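Local structure of transaminase (Bacillus megaterium, 5G0A) at residues L52-Q66 against L432-S446. The protein catalyses the transfer of amino groups with S-selectivity, as a pyridoxal-5'-phosphate-dependent omega-transaminase of the class-III aminotransferase family. Residues are numbered along the deposited sequence; the frame is centred on the assembly and turned at random.
Sequences LLDFFNQLYCVNLGQ and LIGGVMPNTMRIGAS
Leu432 N donates to Leu53 O (2.8 Å, 172°) and Phe55 N to Leu432 O, the two-bond pattern of a parallel beta bridge centred on Asp54 and Leu432; it adds strand 431-432 to the sheet edge at strand 51-54 in this class-III aminotransferase. Beyond the bridge the two segments stay joined: Gly444 N reaches Phe55 O, and Tyr60 OH donates to Arg442 O at 2.7 Å, from above the carbonyl plane. Ala445 CB sits over the centre of the Phe55 ring, 3.8 Å from its centroid, a CH-pi contact, while Ile443 CG2 meets the ring edge. Phe56, with CG beside its own backbone N (chi1 -65°), lays CZ 3.4 Å from Gly434 N, where a side chain would be tight. In the second shell, Asp54 OD1 accepts from Phe56 N, an Asx turn. Asn57 OD1 takes Val62 N and Arg277, and its ND2 donates to Val62 O; an alanine here would probably leave Val62 N and Arg277 without this acceptor and the backbone between Asn57 and Val62 less firmly held. At the far end of the contact, Ser446 OG, also bonded to Asp42, lies 3.2 Å from Gly65 CA and receives a weak bond from Asn57 ND2 (3.1 Å, 122°).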
# COMPACT_ATOMS: atom_id res chain seq x y z
N LEU B 52 -36.54 -26.20 14.59
CA LEU B 52 -36.30 -25.59 13.28
C LEU B 52 -35.35 -26.49 12.50
O LEU B 52 -34.26 -26.81 12.99
CB LEU B 52 -35.68 -24.18 13.43
CG LEU B 52 -36.46 -23.15 14.25
CD1 LEU B 52 -35.62 -21.91 14.54
CD2 LEU B 52 -37.79 -22.77 13.58
N LEU B 53 -35.77 -26.94 11.32
CA LEU B 53 -34.91 -27.78 10.50
C LEU B 53 -33.96 -26.86 9.72
O LEU B 53 -34.40 -25.99 8.97
CB LEU B 53 -35.75 -28.65 9.53
CG LEU B 53 -34.97 -29.47 8.51
CD1 LEU B 53 -34.00 -30.45 9.16
CD2 LEU B 53 -35.95 -30.20 7.58
N ASP B 54 -32.66 -27.04 9.93
CA ASP B 54 -31.70 -26.03 9.49
C ASP B 54 -31.03 -26.42 8.17
O ASP B 54 -30.02 -27.13 8.18
CB ASP B 54 -30.63 -25.84 10.58
CG ASP B 54 -29.64 -24.74 10.24
OD1 ASP B 54 -29.91 -23.93 9.33
OD2 ASP B 54 -28.58 -24.71 10.89
N PHE B 55 -31.58 -25.98 7.04
CA PHE B 55 -30.96 -26.28 5.76
C PHE B 55 -29.99 -25.19 5.29
O PHE B 55 -29.75 -25.02 4.09
CB PHE B 55 -31.99 -26.71 4.68
CG PHE B 55 -32.11 -28.21 4.55
CD1 PHE B 55 -32.43 -28.99 5.66
CD2 PHE B 55 -31.90 -28.84 3.32
CE1 PHE B 55 -32.52 -30.38 5.56
CE2 PHE B 55 -32.01 -30.23 3.21
CZ PHE B 55 -32.31 -31.00 4.34
N PHE B 56 -29.43 -24.45 6.26
CA PHE B 56 -28.16 -23.74 6.07
C PHE B 56 -27.00 -24.49 6.72
O PHE B 56 -25.83 -24.17 6.42
CB PHE B 56 -28.19 -22.35 6.67
CG PHE B 56 -29.16 -21.42 6.00
CD1 PHE B 56 -28.81 -20.74 4.86
CD2 PHE B 56 -30.44 -21.25 6.53
CE1 PHE B 56 -29.71 -19.89 4.23
CE2 PHE B 56 -31.34 -20.40 5.92
CZ PHE B 56 -30.98 -19.71 4.76
N ASN B 57 -27.31 -25.46 7.60
CA ASN B 57 -26.29 -26.16 8.43
C ASN B 57 -25.43 -25.06 9.10
O ASN B 57 -24.20 -25.14 9.12
CB ASN B 57 -25.45 -27.13 7.56
CG ASN B 57 -24.75 -28.21 8.37
OD1 ASN B 57 -23.57 -28.49 8.14
ND2 ASN B 57 -25.47 -28.86 9.30
N GLN B 58 -26.12 -24.07 9.66
CA GLN B 58 -25.54 -22.80 10.17
C GLN B 58 -24.83 -22.00 9.08
O GLN B 58 -25.45 -21.18 8.42
CB GLN B 58 -24.64 -23.02 11.40
CG GLN B 58 -25.46 -23.52 12.60
CD GLN B 58 -26.47 -22.47 13.01
OE1 GLN B 58 -26.10 -21.40 13.48
NE2 GLN B 58 -27.76 -22.76 12.84
N LEU B 59 -23.54 -22.27 8.89
CA LEU B 59 -22.76 -21.65 7.82
C LEU B 59 -22.10 -22.76 7.02
O LEU B 59 -20.90 -22.70 6.73
CB LEU B 59 -21.71 -20.66 8.41
CG LEU B 59 -22.34 -19.47 9.15
CD1 LEU B 59 -21.26 -18.68 9.92
CD2 LEU B 59 -23.09 -18.54 8.21
N TYR B 60 -22.90 -23.77 6.65
CA TYR B 60 -22.41 -24.93 5.89
C TYR B 60 -21.24 -25.54 6.62
O TYR B 60 -20.23 -25.87 6.01
CB TYR B 60 -22.04 -24.50 4.45
CG TYR B 60 -23.12 -23.62 3.90
CD1 TYR B 60 -24.28 -24.18 3.37
CD2 TYR B 60 -23.04 -22.22 3.99
CE1 TYR B 60 -25.32 -23.38 2.92
CE2 TYR B 60 -24.08 -21.41 3.53
CZ TYR B 60 -25.21 -22.00 3.01
OH TYR B 60 -26.24 -21.22 2.54
N CYS B 61 -21.38 -25.72 7.93
CA CYS B 61 -20.21 -25.95 8.78
C CYS B 61 -20.40 -26.97 9.91
O CYS B 61 -19.46 -27.25 10.66
CB CYS B 61 -19.69 -24.62 9.36
SG CYS B 61 -20.87 -23.75 10.43
N VAL B 62 -21.59 -27.55 10.02
CA VAL B 62 -21.80 -28.54 11.06
C VAL B 62 -21.95 -29.90 10.38
O VAL B 62 -23.00 -30.59 10.52
CB VAL B 62 -23.02 -28.14 11.93
CG1 VAL B 62 -23.07 -28.97 13.21
CG2 VAL B 62 -22.97 -26.65 12.30
N ASN B 63 -20.91 -30.28 9.64
CA ASN B 63 -20.95 -31.43 8.71
C ASN B 63 -21.41 -32.75 9.35
O ASN B 63 -22.24 -33.47 8.79
CB ASN B 63 -19.57 -31.61 8.05
CG ASN B 63 -19.16 -30.38 7.23
OD1 ASN B 63 -19.52 -29.24 7.57
ND2 ASN B 63 -18.40 -30.61 6.15
N LEU B 64 -20.88 -33.03 10.53
CA LEU B 64 -21.18 -34.29 11.23
C LEU B 64 -22.60 -34.35 11.81
O LEU B 64 -23.04 -35.43 12.25
CB LEU B 64 -20.17 -34.50 12.35
CG LEU B 64 -19.86 -35.96 12.72
CD1 LEU B 64 -18.94 -36.59 11.66
CD2 LEU B 64 -19.20 -35.97 14.08
N GLY B 65 -23.31 -33.23 11.80
CA GLY B 65 -24.54 -33.07 12.58
C GLY B 65 -24.31 -32.35 13.90
O GLY B 65 -23.23 -32.38 14.48
N GLN B 66 -25.36 -31.70 14.39
CA GLN B 66 -25.30 -30.95 15.63
C GLN B 66 -25.21 -31.88 16.81
O GLN B 66 -26.00 -32.84 16.91
CB GLN B 66 -26.59 -30.13 15.80
CG GLN B 66 -26.72 -28.95 14.83
CD GLN B 66 -26.00 -27.71 15.31
OE1 GLN B 66 -25.39 -27.70 16.40
NE2 GLN B 66 -26.08 -26.64 14.52
N LEU B 432 -35.59 -23.72 7.81
CA LEU B 432 -34.64 -22.65 7.48
C LEU B 432 -33.96 -23.01 6.17
O LEU B 432 -33.21 -23.97 6.10
CB LEU B 432 -33.58 -22.50 8.60
CG LEU B 432 -34.14 -22.14 9.99
CD1 LEU B 432 -33.13 -22.42 11.10
CD2 LEU B 432 -34.56 -20.68 10.01
N ILE B 433 -34.24 -22.24 5.13
CA ILE B 433 -33.67 -22.51 3.80
C ILE B 433 -33.71 -21.21 3.03
O ILE B 433 -34.62 -20.40 3.25
CB ILE B 433 -34.41 -23.66 3.06
CG1 ILE B 433 -33.58 -24.22 1.90
CG2 ILE B 433 -35.80 -23.22 2.60
CD1 ILE B 433 -33.99 -25.62 1.44
N GLY B 434 -32.72 -20.98 2.18
CA GLY B 434 -32.59 -19.72 1.46
C GLY B 434 -31.22 -19.57 0.84
O GLY B 434 -30.69 -20.52 0.26
N GLY B 435 -30.65 -18.38 0.96
CA GLY B 435 -29.33 -18.11 0.37
C GLY B 435 -28.66 -16.85 0.89
O GLY B 435 -29.27 -16.06 1.62
N VAL B 436 -27.40 -16.67 0.51
CA VAL B 436 -26.62 -15.50 0.91
C VAL B 436 -26.64 -14.40 -0.16
O VAL B 436 -26.55 -13.21 0.15
CB VAL B 436 -25.18 -15.88 1.26
CG1 VAL B 436 -25.17 -16.84 2.44
CG2 VAL B 436 -24.48 -16.54 0.09
N MET B 437 -26.76 -14.84 -1.41
CA MET B 437 -26.83 -13.95 -2.57
C MET B 437 -28.30 -13.76 -2.92
O MET B 437 -29.13 -14.62 -2.60
CB MET B 437 -26.04 -14.54 -3.74
CG MET B 437 -24.54 -14.62 -3.53
SD MET B 437 -23.68 -13.03 -3.36
CE MET B 437 -23.34 -12.94 -1.60
N PRO B 438 -28.64 -12.64 -3.58
CA PRO B 438 -30.05 -12.28 -3.75
C PRO B 438 -30.84 -13.15 -4.74
O PRO B 438 -32.05 -13.33 -4.56
CB PRO B 438 -29.98 -10.83 -4.25
CG PRO B 438 -28.66 -10.74 -4.94
CD PRO B 438 -27.73 -11.64 -4.16
N ASN B 439 -30.17 -13.69 -5.76
CA ASN B 439 -30.83 -14.53 -6.77
C ASN B 439 -30.47 -16.00 -6.72
O ASN B 439 -30.76 -16.75 -7.66
CB ASN B 439 -30.49 -14.04 -8.19
CG ASN B 439 -30.74 -12.57 -8.38
OD1 ASN B 439 -31.86 -12.08 -8.16
ND2 ASN B 439 -29.71 -11.84 -8.79
N THR B 440 -29.82 -16.44 -5.64
CA THR B 440 -29.24 -17.77 -5.65
C THR B 440 -29.40 -18.40 -4.29
O THR B 440 -28.94 -17.86 -3.30
CB THR B 440 -27.73 -17.72 -5.99
OG1 THR B 440 -27.51 -16.80 -7.08
CG2 THR B 440 -27.21 -19.11 -6.36
N MET B 441 -30.07 -19.53 -4.27
CA MET B 441 -30.16 -20.33 -3.06
C MET B 441 -28.87 -21.06 -2.84
O MET B 441 -28.23 -21.48 -3.80
CB MET B 441 -31.25 -21.34 -3.27
CG MET B 441 -32.45 -20.65 -3.85
SD MET B 441 -33.61 -20.46 -2.53
CE MET B 441 -34.22 -22.13 -2.73
N ARG B 442 -28.53 -21.26 -1.57
CA ARG B 442 -27.34 -21.99 -1.16
C ARG B 442 -27.81 -22.93 -0.06
O ARG B 442 -28.07 -22.52 1.07
CB ARG B 442 -26.26 -21.03 -0.63
CG ARG B 442 -24.85 -21.61 -0.68
CD ARG B 442 -24.30 -21.37 -2.08
NE ARG B 442 -22.92 -21.79 -2.37
CZ ARG B 442 -22.60 -22.95 -2.95
NH1 ARG B 442 -23.55 -23.84 -3.22
NH2 ARG B 442 -21.34 -23.21 -3.25
N ILE B 443 -27.91 -24.20 -0.42
CA ILE B 443 -28.60 -25.18 0.42
C ILE B 443 -27.59 -26.16 0.97
O ILE B 443 -26.79 -26.69 0.22
CB ILE B 443 -29.68 -25.92 -0.40
CG1 ILE B 443 -30.75 -24.92 -0.87
CG2 ILE B 443 -30.34 -27.04 0.42
CD1 ILE B 443 -31.66 -25.45 -1.96
N GLY B 444 -27.65 -26.40 2.28
CA GLY B 444 -26.78 -27.39 2.91
C GLY B 444 -27.38 -27.94 4.19
O GLY B 444 -28.12 -27.25 4.87
N ALA B 445 -27.07 -29.19 4.50
CA ALA B 445 -27.46 -29.81 5.76
C ALA B 445 -26.29 -30.65 6.25
O ALA B 445 -25.22 -30.59 5.65
CB ALA B 445 -28.73 -30.67 5.56
N SER B 446 -26.47 -31.42 7.33
CA SER B 446 -25.39 -32.30 7.78
C SER B 446 -25.24 -33.43 6.76
O SER B 446 -26.20 -33.73 6.02
CB SER B 446 -25.69 -32.84 9.18
OG SER B 446 -26.10 -31.79 10.06
O HOH W 1 -30.54 -22.83 2.36